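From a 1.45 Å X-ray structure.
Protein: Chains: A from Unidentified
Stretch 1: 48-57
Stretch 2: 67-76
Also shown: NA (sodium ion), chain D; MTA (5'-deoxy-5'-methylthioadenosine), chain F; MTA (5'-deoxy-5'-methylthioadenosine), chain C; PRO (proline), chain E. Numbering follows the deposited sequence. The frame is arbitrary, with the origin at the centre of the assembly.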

# COMPACT_ATOMS: atom_id res chain seq x y z
N ASP A 48 3.16 13.62 -10.30
CA ASP A 48 3.47 13.22 -8.94
C ASP A 48 2.74 11.94 -8.55
O ASP A 48 1.53 11.80 -8.77
CB ASP A 48 3.08 14.36 -7.99
CG ASP A 48 3.81 15.68 -8.29
OD1 ASP A 48 4.21 15.92 -9.45
OD2 ASP A 48 3.98 16.47 -7.32
N ALA A 49 3.48 11.01 -7.94
CA ALA A 49 2.97 9.67 -7.67
C ALA A 49 3.99 8.91 -6.83
O ALA A 49 5.14 9.35 -6.67
CB ALA A 49 2.71 8.91 -8.97
N SER A 50 3.57 7.75 -6.33
CA SER A 50 4.42 6.82 -5.61
C SER A 50 4.44 5.49 -6.35
O SER A 50 3.42 5.08 -6.92
CB SER A 50 3.92 6.58 -4.19
OG SER A 50 4.05 7.77 -3.42
N PHE A 51 5.58 4.80 -6.31
CA PHE A 51 5.78 3.54 -7.02
C PHE A 51 6.36 2.54 -6.03
O PHE A 51 7.44 2.76 -5.48
CB PHE A 51 6.73 3.74 -8.19
CG PHE A 51 6.26 4.76 -9.21
CD1 PHE A 51 6.41 6.11 -8.97
CD2 PHE A 51 5.67 4.36 -10.39
CE1 PHE A 51 5.99 7.04 -9.90
CE2 PHE A 51 5.25 5.29 -11.32
CZ PHE A 51 5.42 6.63 -11.08
N VAL A 52 5.65 1.43 -5.81
CA VAL A 52 6.03 0.42 -4.83
C VAL A 52 6.46 -0.84 -5.56
O VAL A 52 5.69 -1.42 -6.33
CB VAL A 52 4.84 0.11 -3.90
CG1 VAL A 52 5.21 -0.97 -2.88
CG2 VAL A 52 4.36 1.37 -3.20
N ALA A 53 7.68 -1.29 -5.29
CA ALA A 53 8.13 -2.57 -5.81
C ALA A 53 7.48 -3.71 -5.04
O ALA A 53 7.33 -3.65 -3.82
CB ALA A 53 9.64 -2.68 -5.68
N GLN A 54 7.11 -4.76 -5.77
CA GLN A 54 6.37 -5.87 -5.21
C GLN A 54 6.85 -7.16 -5.84
O GLN A 54 7.48 -7.17 -6.90
CB GLN A 54 4.87 -5.82 -5.57
CG GLN A 54 4.24 -4.50 -5.38
CD GLN A 54 2.74 -4.55 -5.58
OE1 GLN A 54 1.98 -4.11 -4.73
NE2 GLN A 54 2.32 -5.02 -6.74
N ARG A 55 6.50 -8.26 -5.18
CA ARG A 55 6.42 -9.57 -5.83
C ARG A 55 4.95 -9.81 -6.14
O ARG A 55 4.08 -9.51 -5.32
CB ARG A 55 6.99 -10.68 -4.97
CG ARG A 55 8.48 -10.52 -4.73
CD ARG A 55 9.31 -10.78 -5.98
NE ARG A 55 9.41 -12.20 -6.28
CZ ARG A 55 9.81 -12.70 -7.44
NH1 ARG A 55 10.13 -11.91 -8.46
NH2 ARG A 55 9.89 -14.02 -7.58
N GLY A 56 4.67 -10.30 -7.33
CA GLY A 56 3.31 -10.53 -7.75
C GLY A 56 3.12 -11.95 -8.25
O GLY A 56 4.03 -12.57 -8.79
N VAL A 57 1.90 -12.43 -8.07
CA VAL A 57 1.48 -13.74 -8.55
C VAL A 57 0.26 -13.53 -9.43
O VAL A 57 -0.70 -12.85 -9.01
CB VAL A 57 1.15 -14.67 -7.36
CG1 VAL A 57 0.58 -15.99 -7.83
CG2 VAL A 57 2.39 -14.89 -6.51
NA NA D . 2.75 16.09 -4.96
CS MTA F . 5.23 14.84 -0.78
S5' MTA F . 6.74 14.43 -1.61
C5' MTA F . 7.18 12.89 -0.78
C4' MTA F . 6.67 11.62 -1.43
O4' MTA F . 5.23 11.67 -1.49
C2' MTA F . 6.04 10.37 -3.33
O2' MTA F . 6.42 9.08 -2.89
C3' MTA F . 7.11 11.36 -2.87
O3' MTA F . 8.43 10.84 -2.97
C1' MTA F . 4.80 10.87 -2.58
N9 MTA F . 3.89 11.65 -3.41
C8 MTA F . 3.95 12.99 -3.71
N7 MTA F . 2.93 13.43 -4.40
C5 MTA F . 2.14 12.29 -4.58
C6 MTA F . 0.88 12.10 -5.17
N6 MTA F . 0.14 13.07 -5.72
N1 MTA F . 0.36 10.84 -5.14
C2 MTA F . 1.07 9.87 -4.54
N3 MTA F . 2.25 9.95 -3.94
C4 MTA F . 2.74 11.19 -3.99
CS MTA C . -2.34 -8.00 -13.37
S5' MTA C . -0.83 -8.90 -13.28
C5' MTA C . 0.29 -7.63 -12.65
C4' MTA C . 0.43 -7.57 -11.14
O4' MTA C . -0.86 -7.32 -10.56
C2' MTA C . 0.45 -8.59 -9.01
O2' MTA C . 1.39 -7.75 -8.36
C3' MTA C . 0.93 -8.83 -10.44
O3' MTA C . 2.34 -9.00 -10.53
C1' MTA C . -0.88 -7.85 -9.24
N9 MTA C . -2.05 -8.70 -9.09
C8 MTA C . -2.63 -9.52 -10.02
N7 MTA C . -3.74 -10.09 -9.62
C5 MTA C . -3.91 -9.60 -8.33
C6 MTA C . -4.93 -9.75 -7.37
N6 MTA C . -6.05 -10.47 -7.58
N1 MTA C . -4.80 -9.09 -6.20
C2 MTA C . -3.72 -8.32 -6.01
N3 MTA C . -2.71 -8.09 -6.84
C4 MTA C . -2.86 -8.76 -7.99
N PRO E . 3.18 -9.97 -16.24
CA PRO E . 3.14 -11.17 -17.07
C PRO E . 2.63 -10.92 -18.48
O PRO E . 3.00 -11.64 -19.42
CB PRO E . 2.14 -12.06 -16.33
CG PRO E . 1.30 -11.05 -15.53
CD PRO E . 1.86 -9.69 -15.67
OXT PRO E . 1.82 -10.02 -18.69
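Stretch 2, residues 67-76: VTENSVQIII

Residues 67-76 form a continuous β-strand that runs antiparallel to strand 49-57, with 143° between their N-to-C directions and the register Ser-50–Ile-75 through Val-57–Thr-68. Ser-50, Val-52, Gln-54 and Gly-56 face Ile-75, Gln-73, Ser-71 and Glu-69 in hydrogen-bonded pairs, each satisfying both backbone N and O: Ser-50 N donates to Ile-75 O (2.9 Å) and Ile-75 N to Ser-50 O (2.8 Å), while at the other end Gly-56 N donates to Glu-69 O (2.8 Å) and Glu-69 N to Gly-56 O (2.9 Å).

The side chains of these pairs, Gly-56 having none, share one face of the sheet. There Gln-73 NE2 donates to Gln-54 OE1 (3.0 Å), and Val-52 CG2 packs on Ile-75 CD1 (3.9 Å). The polar groups also serve ligands: Ser-50 OG donates to N3 of one methylthioadenosine (2.9 Å) and accepts from its O2' (2.8 Å). Glu-69 OE2 accepts from O3' of the other (2.6 Å), and its OE1 from the N of the bound proline (2.6 Å). A CB on Gly-56 would clash with that same O3'.

On the opposite face, Phe-51 CD2 lies 3.9 Å from Ile-74 CG1. Arg-55 NH1 donates to Asn-70 OD1 (2.9 Å), and a water links Arg-55 NH2 to Thr-68 O.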

# COMPACT_ATOMS: atom_id res chain seq x y z
N VAL A 67 2.37 -17.39 -12.83
CA VAL A 67 3.62 -16.64 -12.90
C VAL A 67 3.86 -15.91 -11.59
O VAL A 67 2.94 -15.29 -11.03
CB VAL A 67 3.53 -15.62 -14.06
CG1 VAL A 67 4.78 -14.75 -14.12
CG2 VAL A 67 3.30 -16.33 -15.38
N THR A 68 5.10 -15.98 -11.10
CA THR A 68 5.59 -15.15 -10.01
C THR A 68 6.62 -14.19 -10.59
O THR A 68 7.58 -14.62 -11.25
CB THR A 68 6.19 -16.01 -8.90
OG1 THR A 68 5.23 -16.97 -8.42
CG2 THR A 68 6.59 -15.16 -7.71
N GLU A 69 6.44 -12.89 -10.34
CA GLU A 69 7.22 -11.87 -11.02
C GLU A 69 7.49 -10.71 -10.06
O GLU A 69 6.88 -10.60 -9.00
CB GLU A 69 6.47 -11.32 -12.25
CG GLU A 69 5.10 -10.71 -11.90
CD GLU A 69 4.34 -10.15 -13.10
OE1 GLU A 69 4.87 -10.13 -14.23
OE2 GLU A 69 3.19 -9.71 -12.90
N ASN A 70 8.41 -9.84 -10.46
CA ASN A 70 8.44 -8.51 -9.88
C ASN A 70 7.32 -7.69 -10.51
O ASN A 70 6.97 -7.87 -11.68
CB ASN A 70 9.76 -7.83 -10.18
CG ASN A 70 10.93 -8.49 -9.49
OD1 ASN A 70 10.80 -9.11 -8.44
ND2 ASN A 70 12.11 -8.31 -10.07
N SER A 71 6.74 -6.79 -9.72
CA SER A 71 5.70 -5.91 -10.24
C SER A 71 5.78 -4.57 -9.52
O SER A 71 6.59 -4.36 -8.61
CB SER A 71 4.30 -6.53 -10.11
OG SER A 71 3.96 -6.72 -8.76
N VAL A 72 4.93 -3.64 -9.97
CA VAL A 72 4.92 -2.27 -9.45
C VAL A 72 3.48 -1.91 -9.13
O VAL A 72 2.58 -2.14 -9.95
CB VAL A 72 5.49 -1.25 -10.46
CG1 VAL A 72 5.48 0.17 -9.87
CG2 VAL A 72 6.89 -1.66 -10.87
N GLN A 73 3.27 -1.35 -7.95
CA GLN A 73 2.02 -0.70 -7.60
C GLN A 73 2.22 0.81 -7.68
O GLN A 73 3.04 1.36 -6.92
CB GLN A 73 1.57 -1.14 -6.21
CG GLN A 73 0.28 -0.46 -5.76
CD GLN A 73 -0.10 -0.72 -4.32
OE1 GLN A 73 -0.95 -0.01 -3.77
NE2 GLN A 73 0.46 -1.76 -3.72
N ILE A 74 1.50 1.46 -8.58
CA ILE A 74 1.53 2.92 -8.72
C ILE A 74 0.40 3.48 -7.89
O ILE A 74 -0.75 3.06 -8.03
CB ILE A 74 1.36 3.33 -10.20
CG1 ILE A 74 2.33 2.57 -11.11
CG2 ILE A 74 1.54 4.86 -10.34
CD1 ILE A 74 2.14 2.87 -12.60
N ILE A 75 0.72 4.44 -7.01
CA ILE A 75 -0.26 5.08 -6.13
C ILE A 75 -0.34 6.54 -6.54
O ILE A 75 0.67 7.26 -6.48
CB ILE A 75 0.13 4.94 -4.65
CG1 ILE A 75 0.28 3.47 -4.27
CG2 ILE A 75 -0.89 5.65 -3.77
CD1 ILE A 75 0.94 3.24 -2.92
N ILE A 76 -1.54 7.00 -6.91
CA ILE A 76 -1.75 8.37 -7.38
C ILE A 76 -2.81 9.01 -6.50
O ILE A 76 -3.96 8.55 -6.49
CB ILE A 76 -2.20 8.40 -8.84
CG1 ILE A 76 -1.10 7.87 -9.76
CG2 ILE A 76 -2.58 9.83 -9.23
CD1 ILE A 76 -1.58 7.59 -11.17
O HOH W 1 10.27 -6.42 -6.72
O HOH W 2 10.18 -15.49 -9.99
O HOH W 3 2.16 18.53 -3.85